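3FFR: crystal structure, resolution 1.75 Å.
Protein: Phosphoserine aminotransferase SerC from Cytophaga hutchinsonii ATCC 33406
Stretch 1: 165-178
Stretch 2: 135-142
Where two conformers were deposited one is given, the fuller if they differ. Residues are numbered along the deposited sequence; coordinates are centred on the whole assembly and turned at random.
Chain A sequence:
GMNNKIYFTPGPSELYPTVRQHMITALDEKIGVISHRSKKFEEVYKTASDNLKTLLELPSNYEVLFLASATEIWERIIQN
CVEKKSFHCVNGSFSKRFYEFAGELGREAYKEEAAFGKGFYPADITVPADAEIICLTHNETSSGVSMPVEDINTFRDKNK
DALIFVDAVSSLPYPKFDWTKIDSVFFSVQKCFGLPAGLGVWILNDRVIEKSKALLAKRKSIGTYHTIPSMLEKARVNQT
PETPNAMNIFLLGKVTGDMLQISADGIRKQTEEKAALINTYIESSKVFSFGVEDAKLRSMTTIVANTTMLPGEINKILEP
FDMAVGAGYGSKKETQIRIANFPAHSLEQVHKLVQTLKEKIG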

# COMPACT_ATOMS: atom_id res chain seq x y z
N PHE A 165 -22.18 -4.51 1.40
CA PHE A 165 -20.71 -4.72 1.55
C PHE A 165 -20.44 -5.56 2.78
O PHE A 165 -20.94 -5.25 3.86
CB PHE A 165 -19.94 -3.40 1.70
CG PHE A 165 -20.04 -2.50 0.53
CD1 PHE A 165 -21.11 -1.62 0.41
CD2 PHE A 165 -19.09 -2.55 -0.48
CE1 PHE A 165 -21.21 -0.81 -0.73
CE2 PHE A 165 -19.17 -1.75 -1.60
CZ PHE A 165 -20.25 -0.88 -1.74
N VAL A 166 -19.62 -6.58 2.60
CA VAL A 166 -19.22 -7.43 3.72
C VAL A 166 -17.70 -7.38 3.96
O VAL A 166 -16.89 -7.66 3.08
CB VAL A 166 -19.66 -8.90 3.50
CG1 VAL A 166 -19.30 -9.76 4.73
CG2 VAL A 166 -21.16 -9.01 3.19
N ASP A 167 -17.35 -6.99 5.18
CA ASP A 167 -15.98 -7.05 5.68
C ASP A 167 -15.74 -8.50 6.11
O ASP A 167 -16.39 -9.01 7.03
CB ASP A 167 -15.81 -6.02 6.81
CG ASP A 167 -14.45 -6.03 7.46
OD1 ASP A 167 -13.79 -7.09 7.48
OD2 ASP A 167 -14.10 -4.95 7.97
N ALA A 168 -14.88 -9.19 5.36
CA ALA A 168 -14.47 -10.60 5.69
C ALA A 168 -12.94 -10.68 5.81
O ALA A 168 -12.31 -11.67 5.53
CB ALA A 168 -15.01 -11.59 4.64
N VAL A 169 -12.39 -9.57 6.25
CA VAL A 169 -10.97 -9.35 6.41
C VAL A 169 -10.30 -10.44 7.22
O VAL A 169 -9.26 -10.96 6.83
CB VAL A 169 -10.67 -7.94 7.03
CG1 VAL A 169 -9.20 -7.81 7.47
CG2 VAL A 169 -11.09 -6.80 6.05
N SER A 170 -10.94 -10.85 8.30
CA SER A 170 -10.33 -11.84 9.20
C SER A 170 -10.98 -13.21 9.09
O SER A 170 -10.85 -14.06 9.99
CB SER A 170 -10.31 -11.34 10.64
OG SER A 170 -11.64 -11.05 11.09
N SER A 171 -11.65 -13.45 7.97
CA SER A 171 -12.30 -14.76 7.76
C SER A 171 -12.19 -15.39 6.37
O SER A 171 -12.07 -16.60 6.27
CB SER A 171 -13.77 -14.68 8.17
OG SER A 171 -14.45 -13.69 7.42
N LEU A 172 -12.31 -14.60 5.30
CA LEU A 172 -12.22 -15.16 3.94
C LEU A 172 -10.89 -15.92 3.86
O LEU A 172 -9.86 -15.40 4.29
CB LEU A 172 -12.33 -14.04 2.89
CG LEU A 172 -12.68 -14.39 1.45
CD1 LEU A 172 -14.09 -14.95 1.36
CD2 LEU A 172 -12.55 -13.15 0.54
N PRO A 173 -10.88 -17.13 3.25
CA PRO A 173 -11.94 -17.81 2.52
C PRO A 173 -12.87 -18.78 3.24
O PRO A 173 -13.45 -19.65 2.60
CB PRO A 173 -11.14 -18.58 1.47
CG PRO A 173 -9.87 -19.00 2.21
CD PRO A 173 -9.60 -17.86 3.16
N TYR A 174 -13.03 -18.63 4.55
CA TYR A 174 -13.94 -19.50 5.33
C TYR A 174 -15.43 -19.36 4.93
O TYR A 174 -16.08 -20.34 4.54
CB TYR A 174 -13.73 -19.36 6.83
CG TYR A 174 -14.65 -20.31 7.53
CD1 TYR A 174 -14.42 -21.69 7.47
CD2 TYR A 174 -15.78 -19.85 8.20
CE1 TYR A 174 -15.31 -22.59 8.09
CE2 TYR A 174 -16.67 -20.73 8.81
CZ TYR A 174 -16.44 -22.09 8.76
OH TYR A 174 -17.36 -22.95 9.40
N PRO A 175 -16.02 -18.16 5.08
CA PRO A 175 -17.41 -18.07 4.61
C PRO A 175 -17.56 -18.34 3.14
O PRO A 175 -16.72 -17.98 2.33
CB PRO A 175 -17.76 -16.61 4.88
CG PRO A 175 -16.43 -15.88 4.88
CD PRO A 175 -15.52 -16.86 5.53
N LYS A 176 -18.68 -18.99 2.82
CA LYS A 176 -19.03 -19.27 1.45
C LYS A 176 -20.25 -18.43 1.10
O LYS A 176 -21.40 -18.79 1.37
CB LYS A 176 -19.30 -20.75 1.20
CG LYS A 176 -19.48 -21.03 -0.29
CD LYS A 176 -19.64 -22.50 -0.65
CE LYS A 176 -19.68 -22.66 -2.17
NZ LYS A 176 -20.80 -21.90 -2.77
N PHE A 177 -19.98 -17.29 0.50
CA PHE A 177 -21.05 -16.35 0.18
C PHE A 177 -21.94 -16.77 -0.96
O PHE A 177 -21.53 -17.49 -1.87
CB PHE A 177 -20.50 -14.92 -0.08
CG PHE A 177 -19.84 -14.31 1.13
CD1 PHE A 177 -20.63 -13.82 2.18
CD2 PHE A 177 -18.47 -14.30 1.26
CE1 PHE A 177 -20.06 -13.33 3.32
CE2 PHE A 177 -17.89 -13.78 2.41
CZ PHE A 177 -18.69 -13.29 3.45
N ASP A 178 -23.18 -16.32 -0.84
CA ASP A 178 -24.12 -16.37 -1.94
C ASP A 178 -23.97 -14.99 -2.58
O ASP A 178 -24.43 -13.98 -2.04
CB ASP A 178 -25.54 -16.57 -1.46
CG ASP A 178 -26.55 -16.55 -2.59
OD1 ASP A 178 -26.29 -16.00 -3.68
OD2 ASP A 178 -27.65 -17.08 -2.36
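Stretch 2 (135-142) CLTHNETS

Stretch 2 lies beside stretch 1 as a neighbouring parallel β-strand, and beyond the strands its loop is tied to the loop of stretch 1 by side-chain hydrogen bonds from His-138, Asn-139 and Thr-141 to Ser-170 and Ser-171. Strand 135-137 runs in the same direction as strand 165-167, with axes 4.6 Å apart at closest approach and a crossing angle of -26°. Cys-135, Leu-136 and Thr-137 pair with Phe-165, Val-166 and Asp-167, at CA-CA distances of 5.0, 4.8 and 4.6 Å.

Leu-136 turns both its N and its O to stretch 1, bonding the residues before and after its partner Val-166: its N donates to Phe-165 O (2.9 Å), and its O accepts from Asp-167 N (2.9 Å). His-138 N then donates to Asp-167 O (2.7 Å), carrying the backbone pairing past the strand end. The side chains of Leu-136 and Val-166 share one sheet face, an apolar pair in a buried setting; on the other, water 1 bridges Thr-137 OG1 and Asp-167 OD2, donating 2.7 Å bonds to both.

His-138, at phi/psi -64/-37, turns its t side chain onto the loop. An imidazole offers both polar edge and flat face: ND1 hydrogen-bonds Ser-171 OG (2.7 Å), while Pro-175 CG packs 3.9 Å from the ring centroid. The small Ser-170 serves as a relay, its OG accepting from Asn-139 ND2 (2.8 Å) and donating to Thr-141 OG1 (2.6 Å).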

# COMPACT_ATOMS: atom_id res chain seq x y z
N CYS A 135 -23.49 -2.04 5.46
CA CYS A 135 -22.13 -2.50 5.80
C CYS A 135 -22.19 -3.50 6.95
O CYS A 135 -22.55 -3.18 8.08
CB CYS A 135 -21.24 -1.34 6.20
SG CYS A 135 -20.99 -0.11 4.89
N LEU A 136 -21.83 -4.72 6.58
CA LEU A 136 -21.86 -5.86 7.47
C LEU A 136 -20.45 -6.34 7.72
O LEU A 136 -19.60 -6.24 6.85
CB LEU A 136 -22.66 -6.99 6.82
CG LEU A 136 -24.10 -6.63 6.42
CD1 LEU A 136 -24.81 -7.81 5.70
CD2 LEU A 136 -24.90 -6.10 7.63
N THR A 137 -20.23 -6.87 8.91
CA THR A 137 -18.90 -7.41 9.24
C THR A 137 -19.04 -8.89 9.51
O THR A 137 -19.64 -9.30 10.53
CB THR A 137 -18.31 -6.66 10.42
OG1 THR A 137 -18.08 -5.29 10.04
CG2 THR A 137 -17.00 -7.30 10.86
N HIS A 138 -18.51 -9.70 8.60
CA HIS A 138 -18.66 -11.16 8.76
C HIS A 138 -17.94 -11.65 10.01
O HIS A 138 -18.39 -12.56 10.71
CB HIS A 138 -18.18 -11.96 7.54
CG HIS A 138 -18.13 -13.41 7.81
ND1 HIS A 138 -16.98 -14.05 8.24
CD2 HIS A 138 -19.13 -14.32 7.93
CE1 HIS A 138 -17.27 -15.31 8.53
NE2 HIS A 138 -18.58 -15.49 8.36
N ASN A 139 -16.79 -11.04 10.28
CA ASN A 139 -15.95 -11.45 11.41
C ASN A 139 -15.37 -10.25 12.16
O ASN A 139 -14.48 -9.56 11.65
CB ASN A 139 -14.84 -12.40 10.94
CG ASN A 139 -14.31 -13.28 12.08
OD1 ASN A 139 -15.07 -14.12 12.64
ND2 ASN A 139 -13.05 -13.11 12.43
N GLU A 140 -15.97 -9.93 13.31
CA GLU A 140 -15.53 -8.76 14.10
C GLU A 140 -14.37 -9.26 14.95
O GLU A 140 -14.54 -9.86 16.01
CB GLU A 140 -16.67 -8.18 14.96
CG GLU A 140 -16.26 -7.05 15.89
CD GLU A 140 -15.57 -5.89 15.21
OE1 GLU A 140 -16.21 -5.19 14.39
OE2 GLU A 140 -14.40 -5.69 15.56
N THR A 141 -13.20 -8.98 14.41
CA THR A 141 -11.94 -9.52 14.92
C THR A 141 -11.65 -9.11 16.37
O THR A 141 -10.96 -9.81 17.11
CB THR A 141 -10.77 -9.03 14.03
OG1 THR A 141 -11.17 -9.04 12.66
CG2 THR A 141 -9.51 -9.91 14.21
N SER A 142 -12.18 -7.96 16.76
CA SER A 142 -11.94 -7.48 18.13
C SER A 142 -12.63 -8.33 19.19
O SER A 142 -12.07 -8.55 20.27
CB SER A 142 -12.36 -6.01 18.30
OG SER A 142 -13.74 -5.81 18.07
O HOH W 1 -16.01 -3.64 9.34
O HOH W 2 -13.75 -9.70 8.99